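Long-range contact in methyltransferase (Streptococcus mutans, PDB 2B78), which is of uncharacterised function but probably acts as an S-adenosylmethionine-dependent methyltransferase, perhaps on RNA: residues K92-G104 and T111-Y124. Numbering follows the deposited sequence.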
loop_
_atom_site.group_PDB
_atom_site.type_symbol
_atom_site.label_atom_id
_atom_site.label_comp_id
_atom_site.label_asym_id
_atom_site.label_seq_id
_atom_site.Cartn_x
_atom_site.Cartn_y
_atom_site.Cartn_z
ATOM N N LYS A 92 8.086 -2.029 -20.228
ATOM C CA LYS A 92 8.202 -3.411 -19.780
ATOM C C LYS A 92 9.226 -3.578 -18.652
ATOM O O LYS A 92 9.535 -4.701 -18.253
ATOM C CB LYS A 92 8.534 -4.337 -20.957
ATOM C CG LYS A 92 7.377 -4.477 -21.938
ATOM C CD LYS A 92 7.577 -5.606 -22.930
ATOM C CE LYS A 92 6.346 -5.760 -23.829
ATOM N NZ LYS A 92 6.517 -6.785 -24.913
ATOM N N LEU A 93 9.734 -2.462 -18.130
ATOM C CA LEU A 93 10.694 -2.498 -17.018
ATOM C C LEU A 93 9.943 -2.825 -15.737
ATOM O O LEU A 93 10.525 -3.327 -14.775
ATOM C CB LEU A 93 11.386 -1.142 -16.840
ATOM C CG LEU A 93 12.482 -0.747 -17.834
ATOM C CD1 LEU A 93 12.939 0.673 -17.531
ATOM C CD2 LEU A 93 13.648 -1.720 -17.738
ATOM N N THR A 94 8.649 -2.509 -15.732
ATOM C CA THR A 94 7.774 -2.765 -14.586
ATOM C C THR A 94 6.512 -3.446 -15.089
ATOM O O THR A 94 5.702 -2.823 -15.768
ATOM C CB THR A 94 7.392 -1.452 -13.895
ATOM O OG1 THR A 94 8.544 -0.927 -13.231
ATOM C CG2 THR A 94 6.264 -1.683 -12.882
ATOM N N THR A 95 6.340 -4.721 -14.748
ATOM C CA THR A 95 5.186 -5.468 -15.220
ATOM C C THR A 95 4.132 -5.699 -14.150
ATOM O O THR A 95 3.146 -6.399 -14.378
ATOM C CB THR A 95 5.615 -6.825 -15.820
ATOM O OG1 THR A 95 6.199 -7.652 -14.802
ATOM C CG2 THR A 95 6.631 -6.602 -16.929
ATOM N N ALA A 96 4.330 -5.100 -12.983
ATOM C CA ALA A 96 3.357 -5.230 -11.909
ATOM C C ALA A 96 3.142 -3.831 -11.358
ATOM O O ALA A 96 4.089 -3.188 -10.920
ATOM C CB ALA A 96 3.875 -6.175 -10.810
ATOM N N TYR A 97 1.901 -3.356 -11.404
ATOM C CA TYR A 97 1.564 -2.028 -10.906
ATOM C C TYR A 97 0.066 -1.958 -10.665
ATOM O O TYR A 97 -0.669 -2.874 -11.040
ATOM C CB TYR A 97 2.010 -0.951 -11.905
ATOM C CG TYR A 97 1.414 -1.087 -13.294
ATOM C CD1 TYR A 97 0.269 -0.377 -13.656
ATOM C CD2 TYR A 97 1.991 -1.936 -14.245
ATOM C CE1 TYR A 97 -0.283 -0.509 -14.928
ATOM C CE2 TYR A 97 1.439 -2.077 -15.520
ATOM C CZ TYR A 97 0.305 -1.362 -15.852
ATOM O OH TYR A 97 -0.250 -1.507 -17.105
ATOM N N ARG A 98 -0.404 -0.884 -10.041
ATOM C CA ARG A 98 -1.833 -0.775 -9.754
ATOM C C ARG A 98 -2.666 -0.176 -10.890
ATOM O O ARG A 98 -2.334 0.884 -11.420
ATOM C CB ARG A 98 -2.054 0.022 -8.467
ATOM C CG ARG A 98 -3.526 0.282 -8.146
ATOM C CD ARG A 98 -3.765 0.395 -6.652
ATOM N NE ARG A 98 -3.539 -0.881 -5.981
ATOM C CZ ARG A 98 -3.780 -1.107 -4.694
ATOM N NH1 ARG A 98 -4.260 -0.143 -3.922
ATOM N NH2 ARG A 98 -3.535 -2.305 -4.181
ATOM N N LEU A 99 -3.760 -0.855 -11.237
ATOM C CA LEU A 99 -4.658 -0.409 -12.309
ATOM C C LEU A 99 -5.807 0.478 -11.826
ATOM O O LEU A 99 -6.291 1.341 -12.568
ATOM C CB LEU A 99 -5.244 -1.629 -13.037
ATOM C CG LEU A 99 -4.274 -2.591 -13.731
ATOM C CD1 LEU A 99 -5.065 -3.732 -14.382
ATOM C CD2 LEU A 99 -3.459 -1.849 -14.792
ATOM N N PHE A 100 -6.241 0.274 -10.584
ATOM C CA PHE A 100 -7.363 1.036 -10.032
ATOM C C PHE A 100 -7.159 1.178 -8.532
ATOM O O PHE A 100 -6.890 0.193 -7.846
ATOM C CB PHE A 100 -8.671 0.286 -10.310
ATOM C CG PHE A 100 -9.897 1.158 -10.273
ATOM C CD1 PHE A 100 -10.321 1.833 -11.413
ATOM C CD2 PHE A 100 -10.623 1.312 -9.094
ATOM C CE1 PHE A 100 -11.452 2.649 -11.382
ATOM C CE2 PHE A 100 -11.750 2.126 -9.053
ATOM C CZ PHE A 100 -12.164 2.795 -10.199
ATOM N N ASN A 101 -7.287 2.396 -8.016
ATOM C CA ASN A 101 -7.072 2.616 -6.588
ATOM C C ASN A 101 -8.167 3.398 -5.889
ATOM O O ASN A 101 -8.029 4.595 -5.636
ATOM C CB ASN A 101 -5.729 3.318 -6.369
ATOM C CG ASN A 101 -5.305 3.330 -4.909
ATOM O OD1 ASN A 101 -5.387 2.310 -4.205
ATOM N ND2 ASN A 101 -4.829 4.484 -4.448
ATOM N N GLN A 102 -9.258 2.709 -5.578
ATOM C CA GLN A 102 -10.387 3.303 -4.871
ATOM C C GLN A 102 -10.816 4.712 -5.317
ATOM O O GLN A 102 -11.120 4.920 -6.489
ATOM C CB GLN A 102 -10.089 3.275 -3.375
ATOM C CG GLN A 102 -9.779 1.870 -2.866
ATOM C CD GLN A 102 -10.069 1.712 -1.387
ATOM O OE1 GLN A 102 -11.198 1.881 -0.951
ATOM N NE2 GLN A 102 -9.047 1.386 -0.610
ATOM N N ASP A 103 -10.848 5.674 -4.393
ATOM C CA ASP A 103 -11.281 7.019 -4.763
ATOM C C ASP A 103 -10.312 7.761 -5.674
ATOM O O ASP A 103 -10.672 8.779 -6.275
ATOM C CB ASP A 103 -11.627 7.852 -3.505
ATOM C CG ASP A 103 -10.497 7.927 -2.494
ATOM O OD1 ASP A 103 -9.628 7.025 -2.472
ATOM O OD2 ASP A 103 -10.501 8.894 -1.692
ATOM N N GLY A 104 -9.088 7.251 -5.788
ATOM C CA GLY A 104 -8.115 7.880 -6.660
ATOM C C GLY A 104 -8.601 7.729 -8.091
ATOM O O GLY A 104 -8.220 8.496 -8.976
ATOM N N THR A 111 -9.808 -1.997 -5.496
ATOM C CA THR A 111 -8.471 -1.779 -6.035
ATOM C C THR A 111 -8.238 -2.957 -6.974
ATOM O O THR A 111 -8.799 -4.044 -6.781
ATOM C CB THR A 111 -7.328 -1.745 -4.956
ATOM O OG1 THR A 111 -7.158 -3.041 -4.374
ATOM C CG2 THR A 111 -7.646 -0.739 -3.861
ATOM N N ILE A 112 -7.438 -2.735 -8.006
ATOM C CA ILE A 112 -7.129 -3.786 -8.963
ATOM C C ILE A 112 -5.663 -3.638 -9.329
ATOM O O ILE A 112 -5.208 -2.558 -9.725
ATOM C CB ILE A 112 -7.954 -3.660 -10.253
ATOM C CG1 ILE A 112 -9.448 -3.602 -9.924
ATOM C CG2 ILE A 112 -7.633 -4.841 -11.182
ATOM C CD1 ILE A 112 -10.330 -3.325 -11.124
ATOM N N ASP A 113 -4.916 -4.720 -9.182
ATOM C CA ASP A 113 -3.503 -4.687 -9.514
ATOM C C ASP A 113 -3.225 -5.644 -10.657
ATOM O O ASP A 113 -3.948 -6.619 -10.861
ATOM C CB ASP A 113 -2.650 -5.105 -8.309
ATOM C CG ASP A 113 -2.788 -4.158 -7.133
ATOM O OD1 ASP A 113 -2.585 -2.941 -7.328
ATOM O OD2 ASP A 113 -3.085 -4.630 -6.011
ATOM N N CYS A 114 -2.189 -5.352 -11.428
ATOM C CA CYS A 114 -1.830 -6.262 -12.483
ATOM C C CYS A 114 -0.466 -6.803 -12.091
ATOM O O CYS A 114 0.421 -6.053 -11.652
ATOM C CB CYS A 114 -1.792 -5.556 -13.839
ATOM S SG CYS A 114 -0.355 -4.542 -14.151
ATOM N N TYR A 115 -0.327 -8.118 -12.199
ATOM C CA TYR A 115 0.906 -8.814 -11.882
ATOM C C TYR A 115 1.264 -9.636 -13.103
ATOM O O TYR A 115 0.886 -10.799 -13.205
ATOM C CB TYR A 115 0.698 -9.743 -10.683
ATOM C CG TYR A 115 0.761 -9.069 -9.329
ATOM C CD1 TYR A 115 1.965 -9.006 -8.616
ATOM C CD2 TYR A 115 -0.378 -8.508 -8.749
ATOM C CE1 TYR A 115 2.027 -8.405 -7.346
ATOM C CE2 TYR A 115 -0.322 -7.902 -7.487
ATOM C CZ TYR A 115 0.883 -7.862 -6.795
ATOM O OH TYR A 115 0.926 -7.310 -5.531
ATOM N N GLY A 116 1.991 -9.035 -14.039
ATOM C CA GLY A 116 2.351 -9.768 -15.238
ATOM C C GLY A 116 1.130 -10.012 -16.104
ATOM O O GLY A 116 0.464 -9.067 -16.532
ATOM N N ASP A 117 0.824 -11.282 -16.349
ATOM C CA ASP A 117 -0.325 -11.642 -17.178
ATOM C C ASP A 117 -1.625 -11.844 -16.405
ATOM O O ASP A 117 -2.659 -12.153 -16.997
ATOM C CB ASP A 117 -0.019 -12.913 -17.966
ATOM C CG ASP A 117 1.096 -12.720 -18.974
ATOM O OD1 ASP A 117 0.997 -11.787 -19.803
ATOM O OD2 ASP A 117 2.067 -13.502 -18.937
ATOM N N PHE A 118 -1.576 -11.659 -15.092
ATOM C CA PHE A 118 -2.748 -11.845 -14.246
ATOM C C PHE A 118 -3.130 -10.581 -13.482
ATOM O O PHE A 118 -2.293 -9.708 -13.241
ATOM C CB PHE A 118 -2.479 -12.985 -13.260
ATOM C CG PHE A 118 -2.251 -14.314 -13.925
ATOM C CD1 PHE A 118 -3.320 -15.156 -14.214
ATOM C CD2 PHE A 118 -0.966 -14.705 -14.299
ATOM C CE1 PHE A 118 -3.111 -16.371 -14.871
ATOM C CE2 PHE A 118 -0.751 -15.916 -14.955
ATOM C CZ PHE A 118 -1.827 -16.747 -15.239
ATOM N N VAL A 119 -4.401 -10.481 -13.112
ATOM C CA VAL A 119 -4.872 -9.328 -12.361
ATOM C C VAL A 119 -5.355 -9.759 -10.992
ATOM O O VAL A 119 -5.715 -10.927 -10.783
ATOM C CB VAL A 119 -6.009 -8.587 -13.093
ATOM C CG1 VAL A 119 -5.471 -7.985 -14.363
ATOM C CG2 VAL A 119 -7.160 -9.535 -13.403
ATOM N N LEU A 120 -5.349 -8.815 -10.056
ATOM C CA LEU A 120 -5.783 -9.083 -8.696
ATOM C C LEU A 120 -6.769 -8.020 -8.217
ATOM O O LEU A 120 -6.418 -6.850 -8.075
ATOM C CB LEU A 120 -4.574 -9.130 -7.754
ATOM C CG LEU A 120 -4.905 -9.444 -6.290
ATOM C CD1 LEU A 120 -5.426 -10.880 -6.178
ATOM C CD2 LEU A 120 -3.665 -9.255 -5.426
ATOM N N PHE A 121 -8.007 -8.451 -7.985
ATOM C CA PHE A 121 -9.082 -7.595 -7.505
ATOM C C PHE A 121 -9.090 -7.663 -5.988
ATOM O O PHE A 121 -8.863 -8.733 -5.410
ATOM C CB PHE A 121 -10.439 -8.118 -7.987
ATOM C CG PHE A 121 -10.741 -7.838 -9.428
ATOM C CD1 PHE A 121 -11.581 -6.791 -9.782
ATOM C CD2 PHE A 121 -10.205 -8.634 -10.436
ATOM C CE1 PHE A 121 -11.883 -6.542 -11.117
ATOM C CE2 PHE A 121 -10.505 -8.388 -11.776
ATOM C CZ PHE A 121 -11.343 -7.344 -12.113
ATOM N N SER A 122 -9.364 -6.535 -5.343
ATOM C CA SER A 122 -9.451 -6.498 -3.893
ATOM C C SER A 122 -10.736 -5.786 -3.512
ATOM O O SER A 122 -10.997 -4.655 -3.947
ATOM C CB SER A 122 -8.242 -5.789 -3.281
ATOM O OG SER A 122 -7.075 -6.578 -3.441
ATOM N N TRP A 123 -11.552 -6.468 -2.716
ATOM C CA TRP A 123 -12.830 -5.921 -2.264
ATOM C C TRP A 123 -12.711 -5.471 -0.803
ATOM O O TRP A 123 -12.485 -6.293 0.091
ATOM C CB TRP A 123 -13.921 -6.988 -2.395
ATOM C CG TRP A 123 -13.915 -7.707 -3.717
ATOM C CD1 TRP A 123 -13.598 -9.018 -3.931
ATOM C CD2 TRP A 123 -14.196 -7.147 -5.009
ATOM N NE1 TRP A 123 -13.662 -9.309 -5.273
ATOM C CE2 TRP A 123 -14.030 -8.181 -5.957
ATOM C CE3 TRP A 123 -14.576 -5.874 -5.456
ATOM C CZ2 TRP A 123 -14.221 -7.980 -7.330
ATOM C CZ3 TRP A 123 -14.766 -5.674 -6.819
ATOM C CH2 TRP A 123 -14.592 -6.724 -7.739
ATOM N N TYR A 124 -12.897 -4.172 -0.561
ATOM C CA TYR A 124 -12.771 -3.613 0.782
ATOM C C TYR A 124 -14.049 -3.529 1.612
ATOM O O TYR A 124 -14.000 -3.159 2.787
ATOM C CB TYR A 124 -12.120 -2.224 0.711
ATOM C CG TYR A 124 -10.676 -2.263 0.277
ATOM C CD1 TYR A 124 -10.328 -2.684 -1.004
ATOM C CD2 TYR A 124 -9.653 -1.890 1.150
ATOM C CE1 TYR A 124 -8.998 -2.733 -1.410
ATOM C CE2 TYR A 124 -8.311 -1.935 0.750
ATOM C CZ TYR A 124 -7.998 -2.359 -0.532
ATOM O OH TYR A 124 -6.687 -2.408 -0.945
HETATM O O HOH W 1 1.699 -6.511 -16.842
HETATM O O HOH W 2 -3.886 -3.743 -1.714
#
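Tyr97 and Cys114 form an antiparallel hydrogen-bonded pair: Cys114 N reaches Tyr97 O at 2.9 Å with an almost straight N-H...O angle of 178°, and Tyr97 N returns a bond to Cys114 O. The pairing breaks step at a classic beta bulge, where Leu99 N (2.7 Å) and Phe100 N (3.1 Å) both donate to Ile112 O, so one carbonyl serves two amides.

Among charged groups, Arg98 grips Asp113 side-on. Arg98 NE meets Asp113 OD1 at 2.6 Å and Arg98 NH2 meets Asp113 OD2 at 3.0 Å, with guanidinium and carboxylate planes only 24° apart; a bend at chi3 (-67°) turns the group to the carboxylate. NH1 of Arg98 donates to Asn101 OD1, and a water links NH2 to Tyr124 OH. Thr111 CB sits 3.5 Å above the plane of the Arg98 guanidinium, over its centre.

On the face that carries Tyr97, Cys114, Phe100 and Ile112, Cys114 SG lies over the Tyr97 ring, 3.6 Å from its centroid, while Leu99 CD1 packs on Cys114 CB at 3.8 Å. Phe139 of helix 132-142 touches both Leu99 and Ile112.

The hairpin thus begins a mixed sheet with unlike faces: a largely apolar one, which helix 132-142 meets at Leu99 and Ile112, and one with a buried arginine whose charge is probably balanced by Asp113 and whose rotation is fixed by in-plane partners.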